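Local coordinates for protein lipocalin allergen (Canis lupus familiaris, PDB 4ODD) that probably binds small hydrophobic molecules inside a beta-barrel, as lipocalins generally do, and is known as a secreted dog dander allergen, at residues G32-I36 against Y81-N85; R35-G40 against F52-K57. The contacts are given in a common frame with arbitrary orientation. Residue numbers count along the deposited sequence, not the author numbering.

Interaction 1: residues G32-I36 against Y81-N85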
loop_
_atom_site.group_PDB
_atom_site.type_symbol
_atom_site.label_atom_id
_atom_site.label_comp_id
_atom_site.label_asym_id
_atom_site.label_seq_id
_atom_site.Cartn_x
_atom_site.Cartn_y
_atom_site.Cartn_z
ATOM N N GLY A 32 4.093 0.853 13.544
ATOM C CA GLY A 32 3.447 1.860 12.719
ATOM C C GLY A 32 2.277 1.240 11.974
ATOM O O GLY A 32 2.350 0.067 11.551
ATOM N N PRO A 33 1.188 2.005 11.812
ATOM C CA PRO A 33 -0.028 1.464 11.198
ATOM C C PRO A 33 0.125 1.265 9.693
ATOM O O PRO A 33 -0.732 0.653 9.065
ATOM C CB PRO A 33 -1.089 2.529 11.508
ATOM C CG PRO A 33 -0.318 3.801 11.677
ATOM C CD PRO A 33 1.026 3.394 12.266
ATOM N N PHE A 34 1.210 1.768 9.123
ATOM C CA PHE A 34 1.403 1.621 7.694
ATOM C C PHE A 34 2.534 0.679 7.373
ATOM O O PHE A 34 2.942 0.554 6.217
ATOM C CB PHE A 34 1.523 2.982 6.995
ATOM C CG PHE A 34 0.211 3.714 6.923
ATOM C CD1 PHE A 34 -0.677 3.471 5.881
ATOM C CD2 PHE A 34 -0.167 4.598 7.930
ATOM C CE1 PHE A 34 -1.907 4.127 5.817
ATOM C CE2 PHE A 34 -1.384 5.250 7.883
ATOM C CZ PHE A 34 -2.263 5.014 6.820
ATOM N N ARG A 35 3.024 0.004 8.409
ATOM C CA ARG A 35 3.859 -1.169 8.207
ATOM C C ARG A 35 2.923 -2.322 7.800
ATOM O O ARG A 35 2.587 -3.199 8.598
ATOM C CB ARG A 35 4.658 -1.496 9.478
ATOM C CG ARG A 35 5.857 -2.412 9.254
ATOM C CD ARG A 35 6.687 -2.550 10.514
ATOM N NE ARG A 35 7.760 -3.533 10.377
ATOM C CZ ARG A 35 9.008 -3.241 10.012
ATOM N NH1 ARG A 35 9.352 -1.990 9.735
ATOM N NH2 ARG A 35 9.917 -4.208 9.916
ATOM N N ILE A 36 2.497 -2.281 6.542
ATOM C CA ILE A 36 1.395 -3.091 6.043
ATOM C C ILE A 36 1.861 -4.329 5.294
ATOM O O ILE A 36 2.654 -4.253 4.343
ATOM C CB ILE A 36 0.528 -2.284 5.059
ATOM C CG1 ILE A 36 -0.094 -1.087 5.756
ATOM C CG2 ILE A 36 -0.561 -3.166 4.469
ATOM C CD1 ILE A 36 -0.853 -1.469 6.969
ATOM N N TYR A 81 -8.986 4.138 7.464
ATOM C CA TYR A 81 -8.106 3.230 8.176
ATOM C C TYR A 81 -7.070 4.141 8.794
ATOM O O TYR A 81 -6.314 4.801 8.078
ATOM C CB TYR A 81 -7.431 2.224 7.240
ATOM C CG TYR A 81 -6.215 1.578 7.860
ATOM C CD1 TYR A 81 -6.351 0.512 8.749
ATOM C CD2 TYR A 81 -4.933 2.047 7.581
ATOM C CE1 TYR A 81 -5.240 -0.090 9.342
ATOM C CE2 TYR A 81 -3.801 1.468 8.176
ATOM C CZ TYR A 81 -3.953 0.390 9.060
ATOM O OH TYR A 81 -2.832 -0.195 9.668
ATOM N N ASN A 82 -7.053 4.206 10.119
ATOM C CA ASN A 82 -6.151 5.114 10.806
ATOM C C ASN A 82 -6.321 6.522 10.249
ATOM O O ASN A 82 -5.342 7.211 9.989
ATOM C CB ASN A 82 -4.717 4.656 10.598
ATOM C CG ASN A 82 -3.912 4.607 11.893
ATOM O OD1 ASN A 82 -4.139 3.744 12.740
ATOM N ND2 ASN A 82 -2.940 5.509 12.029
ATOM N N GLY A 83 -7.566 6.944 10.052
ATOM C CA GLY A 83 -7.839 8.250 9.484
ATOM C C GLY A 83 -8.345 8.139 8.067
ATOM O O GLY A 83 -8.724 7.049 7.630
ATOM N N GLY A 84 -8.347 9.263 7.350
ATOM C CA GLY A 84 -8.788 9.306 5.967
ATOM C C GLY A 84 -7.642 8.980 5.035
ATOM O O GLY A 84 -6.494 9.351 5.283
ATOM N N ASN A 85 -7.951 8.251 3.974
ATOM C CA ASN A 85 -6.946 7.855 3.015
ATOM C C ASN A 85 -7.388 8.167 1.602
ATOM O O ASN A 85 -8.528 7.912 1.230
ATOM C CB ASN A 85 -6.617 6.372 3.158
ATOM C CG ASN A 85 -6.034 6.039 4.497
ATOM O OD1 ASN A 85 -4.837 6.218 4.723
ATOM N ND2 ASN A 85 -6.869 5.550 5.407
#
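The polar link is a single hydrogen bond, from Y81 OH to P33 O. At 2.3 Å it is very short, so its exact length deserves caution. A tyrosine suits this place: the nearest CA atoms of the two segments, those of P33 and N82, are 7.1 Å apart, and its long side chain spans the gap and still delivers a donor. The aromatic contact is T-shaped: the edge of Y81 points to the face of F34, with ring centroids 5.5 Å apart and planes at 87°. N85 OD1 meets the edge of the F34 ring, 3.5 Å from CZ. P33 CB and I36 CD1 pack near Y81 CZ, at 4.3 and 4.2 Å. N85 also helps hold its own turn through ND2 to Y81 O (2.8 Å), and ND2 bonds G79 O as well. P33 and F34 occupy the centre of a type I turn, G32 to R35. As in other lipocalins, the long loop between the first two barrel strands (13-22 and 36-44) folds over the open mouth; here it fastens to the 77-80/84-92 hairpin turn.

Interaction 2: residues R35-G40 against F52-K57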
loop_
_atom_site.group_PDB
_atom_site.type_symbol
_atom_site.label_atom_id
_atom_site.label_comp_id
_atom_site.label_asym_id
_atom_site.label_seq_id
_atom_site.Cartn_x
_atom_site.Cartn_y
_atom_site.Cartn_z
ATOM N N ARG A 35 3.024 0.004 8.409
ATOM C CA ARG A 35 3.859 -1.169 8.207
ATOM C C ARG A 35 2.923 -2.322 7.800
ATOM O O ARG A 35 2.587 -3.199 8.598
ATOM C CB ARG A 35 4.658 -1.496 9.478
ATOM C CG ARG A 35 5.857 -2.412 9.254
ATOM C CD ARG A 35 6.687 -2.550 10.514
ATOM N NE ARG A 35 7.760 -3.533 10.377
ATOM C CZ ARG A 35 9.008 -3.241 10.012
ATOM N NH1 ARG A 35 9.352 -1.990 9.735
ATOM N NH2 ARG A 35 9.917 -4.208 9.916
ATOM N N ILE A 36 2.497 -2.281 6.542
ATOM C CA ILE A 36 1.395 -3.091 6.043
ATOM C C ILE A 36 1.861 -4.329 5.294
ATOM O O ILE A 36 2.654 -4.253 4.343
ATOM C CB ILE A 36 0.528 -2.284 5.059
ATOM C CG1 ILE A 36 -0.094 -1.087 5.756
ATOM C CG2 ILE A 36 -0.561 -3.166 4.469
ATOM C CD1 ILE A 36 -0.853 -1.469 6.969
ATOM N N TYR A 37 1.352 -5.479 5.699
ATOM C CA TYR A 37 1.649 -6.692 4.957
ATOM C C TYR A 37 0.417 -7.086 4.189
ATOM O O TYR A 37 -0.567 -7.568 4.755
ATOM C CB TYR A 37 2.111 -7.806 5.888
ATOM C CG TYR A 37 3.428 -7.474 6.548
ATOM C CD1 TYR A 37 4.637 -7.683 5.876
ATOM C CD2 TYR A 37 3.474 -6.939 7.836
ATOM C CE1 TYR A 37 5.859 -7.385 6.476
ATOM C CE2 TYR A 37 4.683 -6.645 8.436
ATOM C CZ TYR A 37 5.869 -6.862 7.753
ATOM O OH TYR A 37 7.056 -6.552 8.369
ATOM N N LEU A 38 0.462 -6.841 2.892
ATOM C CA LEU A 38 -0.663 -7.178 2.046
ATOM C C LEU A 38 -0.903 -8.656 1.946
ATOM O O LEU A 38 0.034 -9.466 1.983
ATOM C CB LEU A 38 -0.509 -6.561 0.668
ATOM C CG LEU A 38 -1.480 -5.382 0.776
ATOM C CD1 LEU A 38 -0.821 -4.068 0.375
ATOM C CD2 LEU A 38 -2.789 -5.650 0.020
ATOM N N ARG A 39 -2.178 -9.000 1.849
ATOM C CA ARG A 39 -2.561 -10.364 1.524
ATOM C C ARG A 39 -3.276 -10.356 0.189
ATOM O O ARG A 39 -2.973 -11.169 -0.686
ATOM C CB ARG A 39 -3.435 -10.975 2.615
ATOM C CG ARG A 39 -2.645 -11.317 3.892
ATOM C CD ARG A 39 -1.566 -12.360 3.609
ATOM N NE ARG A 39 -0.793 -12.702 4.791
ATOM C CZ ARG A 39 0.416 -12.220 5.055
ATOM N NH1 ARG A 39 0.991 -11.368 4.223
ATOM N NH2 ARG A 39 1.050 -12.587 6.158
ATOM N N GLY A 40 -4.211 -9.425 0.014
ATOM C CA GLY A 40 -4.903 -9.341 -1.255
ATOM C C GLY A 40 -5.767 -8.119 -1.433
ATOM O O GLY A 40 -6.063 -7.388 -0.491
ATOM N N PHE A 52 -9.143 -3.972 0.789
ATOM C CA PHE A 52 -7.737 -4.289 1.031
ATOM C C PHE A 52 -7.630 -5.218 2.217
ATOM O O PHE A 52 -8.126 -4.913 3.309
ATOM C CB PHE A 52 -6.917 -3.024 1.301
ATOM C CG PHE A 52 -6.959 -2.041 0.179
ATOM C CD1 PHE A 52 -5.960 -2.013 -0.770
ATOM C CD2 PHE A 52 -8.032 -1.159 0.050
ATOM C CE1 PHE A 52 -6.022 -1.106 -1.815
ATOM C CE2 PHE A 52 -8.094 -0.255 -0.995
ATOM C CZ PHE A 52 -7.088 -0.229 -1.922
ATOM N N ASN A 53 -6.993 -6.359 1.996
ATOM C CA ASN A 53 -6.793 -7.318 3.057
ATOM C C ASN A 53 -5.302 -7.409 3.379
ATOM O O ASN A 53 -4.469 -7.623 2.480
ATOM C CB ASN A 53 -7.367 -8.663 2.642
ATOM C CG ASN A 53 -7.118 -9.735 3.669
ATOM O OD1 ASN A 53 -6.322 -10.666 3.448
ATOM N ND2 ASN A 53 -7.789 -9.611 4.816
ATOM N N PHE A 54 -4.958 -7.225 4.654
ATOM C CA PHE A 54 -3.553 -7.143 5.032
ATOM C C PHE A 54 -3.345 -7.302 6.523
ATOM O O PHE A 54 -4.286 -7.213 7.302
ATOM C CB PHE A 54 -2.979 -5.806 4.587
ATOM C CG PHE A 54 -3.631 -4.623 5.249
ATOM C CD1 PHE A 54 -3.159 -4.134 6.464
ATOM C CD2 PHE A 54 -4.705 -3.982 4.647
ATOM C CE1 PHE A 54 -3.759 -3.023 7.065
ATOM C CE2 PHE A 54 -5.312 -2.890 5.242
ATOM C CZ PHE A 54 -4.845 -2.404 6.442
ATOM N N TYR A 55 -2.097 -7.527 6.918
ATOM C CA TYR A 55 -1.747 -7.608 8.338
ATOM C C TYR A 55 -0.882 -6.424 8.767
ATOM O O TYR A 55 -0.071 -5.910 7.994
ATOM C CB TYR A 55 -1.010 -8.918 8.651
ATOM C CG TYR A 55 -1.890 -10.152 8.710
ATOM C CD1 TYR A 55 -2.479 -10.557 9.906
ATOM C CD2 TYR A 55 -2.113 -10.925 7.579
ATOM C CE1 TYR A 55 -3.279 -11.690 9.971
ATOM C CE2 TYR A 55 -2.914 -12.064 7.630
ATOM C CZ TYR A 55 -3.496 -12.437 8.830
ATOM O OH TYR A 55 -4.295 -13.562 8.885
ATOM N N VAL A 56 -1.091 -5.975 9.996
ATOM C CA VAL A 56 -0.154 -5.083 10.667
ATOM C C VAL A 56 0.276 -5.755 11.954
ATOM O O VAL A 56 -0.510 -6.479 12.576
ATOM C CB VAL A 56 -0.794 -3.725 11.049
ATOM C CG1 VAL A 56 -0.844 -2.809 9.862
ATOM C CG2 VAL A 56 -2.189 -3.942 11.633
ATOM N N LYS A 57 1.524 -5.527 12.349
ATOM C CA LYS A 57 1.987 -5.994 13.651
ATOM C C LYS A 57 1.539 -4.960 14.693
ATOM O O LYS A 57 1.944 -3.802 14.639
ATOM C CB LYS A 57 3.516 -6.212 13.675
ATOM C CG LYS A 57 4.070 -7.368 12.791
ATOM C CD LYS A 57 5.625 -7.442 12.884
ATOM C CE LYS A 57 6.309 -8.154 11.697
ATOM N NZ LYS A 57 7.792 -7.851 11.603
#
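Strands 36-40 and 52-57 run antiparallel, their directions 147° apart and their axes approaching to 4.3 Å. Y37 and Y55 form a hydrogen-bonded pair, with Y37 N to Y55 O at 2.7 Å and Y55 N to Y37 O at 2.6 Å; L38 and F54 follow as a non-hydrogen-bonded pair. The register then slips by one in a classic beta bulge: R39 N (2.7 Å) and G40 N (3.1 Å) both donate to N53 O, and N53 N returns a bond to G40 O (2.8 Å). Side chains alternate between two faces. I36, L38, F54 and V56 share one; all are buried, and F54 and V56 meet Y81 there, so apolar residues fit what is probably the barrel interior. L38 CG lies 4.1 Å from F54 CB. Y37, N53 and Y55 share the other, with Y37 CB 4.3 Å from Y55 CB. The long R39 side chain lays its guanidinium face over Y55 CD2, 3.6 Å from NE, and NH1 salt-bridges D152. Y37 OH is hydrogen-bonded to T151 OG1, and N53 ND2 to S66 OG and E64 OE2. In the barrel sheet, strand 13-22 flanks the hairpin 36-44/49-57 beside its first strand and 62-71 beside its second, while the C-terminal segment around D152 packs on Y37 and R39.

Overall arrangement
Both interactions start from the same piece of chain: R35 and I36 end the loop of interaction 1 and lead into the strand pairing of interaction 2. Their centres are 10 Å apart, and they touch directly. Y81 OH sits 3.3 Å from V56 CG1, P33 O is 3.6 Å from the same V56 CG1, and Y81 CE1 lies 3.7 Å from F54 CZ, the two rings meeting edge-to-face. The I36, F54 and V56 face of the hairpin thus continues into the Y81 and F34 cluster, joining sheet and loops. Lipocalins generally hold small molecules within the barrel, which this apolar face probably helps line.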